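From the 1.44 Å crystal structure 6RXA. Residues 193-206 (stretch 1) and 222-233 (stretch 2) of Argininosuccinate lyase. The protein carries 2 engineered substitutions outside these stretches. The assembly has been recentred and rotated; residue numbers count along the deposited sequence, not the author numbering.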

# COMPACT_ATOMS: atom_id res chain seq x y z
N ILE A 193 7.04 -7.19 21.42
CA ILE A 193 6.01 -8.23 21.38
C ILE A 193 5.91 -8.92 22.73
O ILE A 193 4.82 -9.25 23.20
CB ILE A 193 6.30 -9.24 20.25
CG1 ILE A 193 5.99 -8.62 18.89
CG2 ILE A 193 5.47 -10.51 20.44
CD1 ILE A 193 6.23 -9.51 17.72
N ASN A 194 7.05 -9.15 23.38
CA ASN A 194 7.10 -9.99 24.58
C ASN A 194 6.83 -9.19 25.85
O ASN A 194 7.57 -9.26 26.83
CB ASN A 194 8.43 -10.72 24.66
CG ASN A 194 8.36 -11.89 25.62
OD1 ASN A 194 7.28 -12.41 25.87
ND2 ASN A 194 9.50 -12.30 26.15
N LEU A 195 5.72 -8.47 25.83
CA LEU A 195 5.20 -7.70 26.96
C LEU A 195 3.76 -8.13 27.19
O LEU A 195 3.00 -8.29 26.24
CB LEU A 195 5.25 -6.21 26.64
CG LEU A 195 6.63 -5.62 26.40
CD1 LEU A 195 6.51 -4.18 25.93
CD2 LEU A 195 7.46 -5.69 27.66
N CYS A 196 3.38 -8.31 28.46
CA CYS A 196 2.09 -8.90 28.79
C CYS A 196 1.03 -7.82 29.05
O CYS A 196 1.23 -6.99 29.96
CB CYS A 196 2.23 -9.76 30.03
SG CYS A 196 0.74 -10.71 30.35
N PRO A 197 -0.08 -7.82 28.34
CA PRO A 197 -1.16 -6.85 28.60
C PRO A 197 -2.23 -7.35 29.56
O PRO A 197 -3.17 -6.61 29.86
CB PRO A 197 -1.77 -6.64 27.21
CG PRO A 197 -1.67 -8.03 26.59
CD PRO A 197 -0.35 -8.60 27.10
N LEU A 198 -2.12 -8.59 30.05
CA LEU A 198 -3.14 -9.12 30.94
C LEU A 198 -3.20 -8.31 32.23
O LEU A 198 -2.18 -7.90 32.79
CB LEU A 198 -2.84 -10.58 31.24
CG LEU A 198 -3.12 -11.45 30.01
CD1 LEU A 198 -2.47 -12.80 30.17
CD2 LEU A 198 -4.62 -11.60 29.76
N GLY A 199 -4.42 -8.08 32.70
CA GLY A 199 -4.68 -7.18 33.81
C GLY A 199 -5.30 -5.88 33.37
O GLY A 199 -5.87 -5.16 34.21
N ALA A 200 -5.21 -5.56 32.08
CA ALA A 200 -5.94 -4.42 31.54
C ALA A 200 -7.44 -4.68 31.51
O ALA A 200 -8.23 -3.72 31.46
CB ALA A 200 -5.46 -4.13 30.12
N ALA A 201 -7.85 -5.94 31.55
CA ALA A 201 -9.27 -6.31 31.49
C ALA A 201 -9.90 -5.65 30.26
O ALA A 201 -9.37 -5.82 29.16
CB ALA A 201 -9.95 -6.06 32.83
N ALA A 202 -11.01 -4.92 30.41
CA ALA A 202 -11.68 -4.36 29.24
C ALA A 202 -10.86 -3.27 28.57
O ALA A 202 -10.93 -3.11 27.35
CB ALA A 202 -13.03 -3.79 29.67
N THR A 203 -10.09 -2.53 29.36
CA THR A 203 -9.36 -1.34 28.93
C THR A 203 -8.99 -0.44 30.11
O THR A 203 -8.24 0.52 29.93
CB THR A 203 -10.19 -0.49 27.95
OG1 THR A 203 -9.41 0.63 27.51
CG2 THR A 203 -11.48 0.00 28.61
N ALA A 204 -9.52 -0.71 31.31
CA ALA A 204 -9.33 0.18 32.46
C ALA A 204 -8.87 -0.57 33.70
O ALA A 204 -8.96 -0.03 34.81
CB ALA A 204 -10.62 0.96 32.76
N GLY A 205 -8.36 -1.79 33.56
CA GLY A 205 -8.02 -2.55 34.74
C GLY A 205 -9.27 -3.04 35.47
O GLY A 205 -10.33 -3.24 34.87
N THR A 206 -9.12 -3.25 36.77
CA THR A 206 -10.15 -3.92 37.55
C THR A 206 -9.93 -3.61 39.02
O THR A 206 -8.81 -3.32 39.45
CB THR A 206 -10.10 -5.44 37.31
OG1 THR A 206 -11.07 -6.08 38.14
CG2 THR A 206 -8.74 -6.01 37.64
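Stretch 2 (222-233) DGLVVNSIEGVA

How does stretch 2 run along stretch 1? G223 to V225 are extended and run beside N194 to P197 in the same direction, parallel to it; residues 228-233 form a helix packed against A200 and T203. In the nearest pairs, C196 CA lies 4.6 Å from L224 CA, P197 CA 4.5 Å from G231 CA, and A200 CA 4.2 Å from S228 CA; the last two pairs come in reverse order along stretch 2. No regular helix or strand follows I193 in stretch 1, but a type II turn from P197 to A200 carries the chain from one part of the contact to the other.

What holds the extended part? A single beta bridge joins C196 and L224. C196 N donates to G223 O at 2.8 Å, and V225 N donates to C196 O at 2.9 Å, so C196 uses both its amide and its carbonyl. Beyond the bridge, D222 N donates to N194 O at 3.1 Å, while N194 ND2 makes a weak bond to D222 OD2 at 2.7 Å. Water 1 links N194 ND2 with D222 OD1. V225, among the most covered residues, sits with CG2 3.7 Å from L195 CB and CB 4.2 Å from P197 CB.

How does the helix begin on stretch 1? N227 caps it, OD1 accepting from E230 N at 3.1 Å and, weakly, from I229 N at 2.9 Å. S228 then directs its CA-to-CB bond toward stretch 1, bringing OG within 2.8 Å of T203 O, its closest approach. T203 and S228 are the two most covered residues of the contact.

What fills the space beside this polar contact? T203 OG1 lies 3.6 Å from V232 CG2, one helical turn beyond S228, and V232 CG1 reaches A200 CB at 4.0 Å. A200 CB also approaches S228 O to 3.3 Å. Nearby, G231 leaves room: a CB there would come within 3.1 Å of A200 CB.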

# COMPACT_ATOMS: atom_id res chain seq x y z
N ASP A 222 8.46 -10.89 29.31
CA ASP A 222 9.62 -10.26 29.93
C ASP A 222 9.29 -8.95 30.63
O ASP A 222 10.18 -8.36 31.26
CB ASP A 222 10.72 -10.03 28.89
CG ASP A 222 11.37 -11.32 28.43
OD1 ASP A 222 11.42 -12.27 29.23
OD2 ASP A 222 11.81 -11.38 27.26
N GLY A 223 8.05 -8.50 30.57
CA GLY A 223 7.63 -7.25 31.18
C GLY A 223 6.17 -7.07 30.87
O GLY A 223 5.54 -7.93 30.24
N LEU A 224 5.61 -5.95 31.34
CA LEU A 224 4.21 -5.63 31.15
C LEU A 224 4.02 -4.57 30.07
O LEU A 224 4.88 -3.71 29.86
CB LEU A 224 3.59 -5.07 32.44
CG LEU A 224 3.63 -5.99 33.65
CD1 LEU A 224 2.96 -5.32 34.82
CD2 LEU A 224 2.99 -7.34 33.34
N VAL A 225 2.88 -4.63 29.39
CA VAL A 225 2.29 -3.44 28.78
C VAL A 225 1.58 -2.76 29.95
O VAL A 225 0.61 -3.32 30.50
CB VAL A 225 1.30 -3.77 27.67
CG1 VAL A 225 0.72 -2.47 27.09
CG2 VAL A 225 1.92 -4.62 26.56
N VAL A 226 2.08 -1.62 30.39
CA VAL A 226 1.68 -1.11 31.70
C VAL A 226 0.28 -0.51 31.65
O VAL A 226 -0.65 -1.03 32.26
CB VAL A 226 2.71 -0.13 32.28
CG1 VAL A 226 2.24 0.43 33.62
CG2 VAL A 226 4.07 -0.85 32.42
N ASN A 227 0.11 0.58 30.91
CA ASN A 227 -1.16 1.28 30.87
C ASN A 227 -2.25 0.39 30.27
O ASN A 227 -2.04 -0.27 29.25
CB ASN A 227 -1.01 2.57 30.08
CG ASN A 227 -2.29 3.33 29.97
OD1 ASN A 227 -3.13 3.01 29.12
ND2 ASN A 227 -2.46 4.35 30.81
N SER A 228 -3.40 0.35 30.95
CA SER A 228 -4.46 -0.59 30.58
C SER A 228 -5.07 -0.28 29.22
O SER A 228 -5.49 -1.21 28.51
CB SER A 228 -5.55 -0.61 31.64
OG SER A 228 -6.12 0.68 31.81
N ILE A 229 -5.15 1.00 28.82
CA ILE A 229 -5.61 1.31 27.47
C ILE A 229 -4.59 0.81 26.46
O ILE A 229 -4.95 0.17 25.47
CB ILE A 229 -5.89 2.82 27.31
CG1 ILE A 229 -7.07 3.25 28.17
CG2 ILE A 229 -6.13 3.15 25.84
CD1 ILE A 229 -7.04 4.73 28.47
N GLU A 230 -3.31 1.09 26.69
CA GLU A 230 -2.29 0.58 25.78
C GLU A 230 -2.34 -0.94 25.71
O GLU A 230 -2.09 -1.52 24.65
CB GLU A 230 -0.91 1.09 26.22
CG GLU A 230 0.26 0.66 25.35
CD GLU A 230 0.25 1.25 23.95
OE1 GLU A 230 -0.75 1.88 23.52
OE2 GLU A 230 1.27 1.08 23.25
N GLY A 231 -2.70 -1.59 26.82
CA GLY A 231 -2.77 -3.04 26.83
C GLY A 231 -3.79 -3.61 25.85
O GLY A 231 -3.57 -4.68 25.28
N VAL A 232 -4.91 -2.91 25.66
CA VAL A 232 -5.94 -3.40 24.72
C VAL A 232 -5.96 -2.68 23.38
O VAL A 232 -6.33 -3.28 22.36
CB VAL A 232 -7.35 -3.43 25.35
CG1 VAL A 232 -7.37 -4.35 26.58
CG2 VAL A 232 -7.85 -2.02 25.68
N ALA A 233 -5.61 -1.39 23.37
CA ALA A 233 -5.60 -0.59 22.15
C ALA A 233 -4.30 -0.72 21.38
O ALA A 233 -4.29 -0.50 20.15
CB ALA A 233 -5.84 0.89 22.49
O HOH W 1 10.83 -14.68 27.97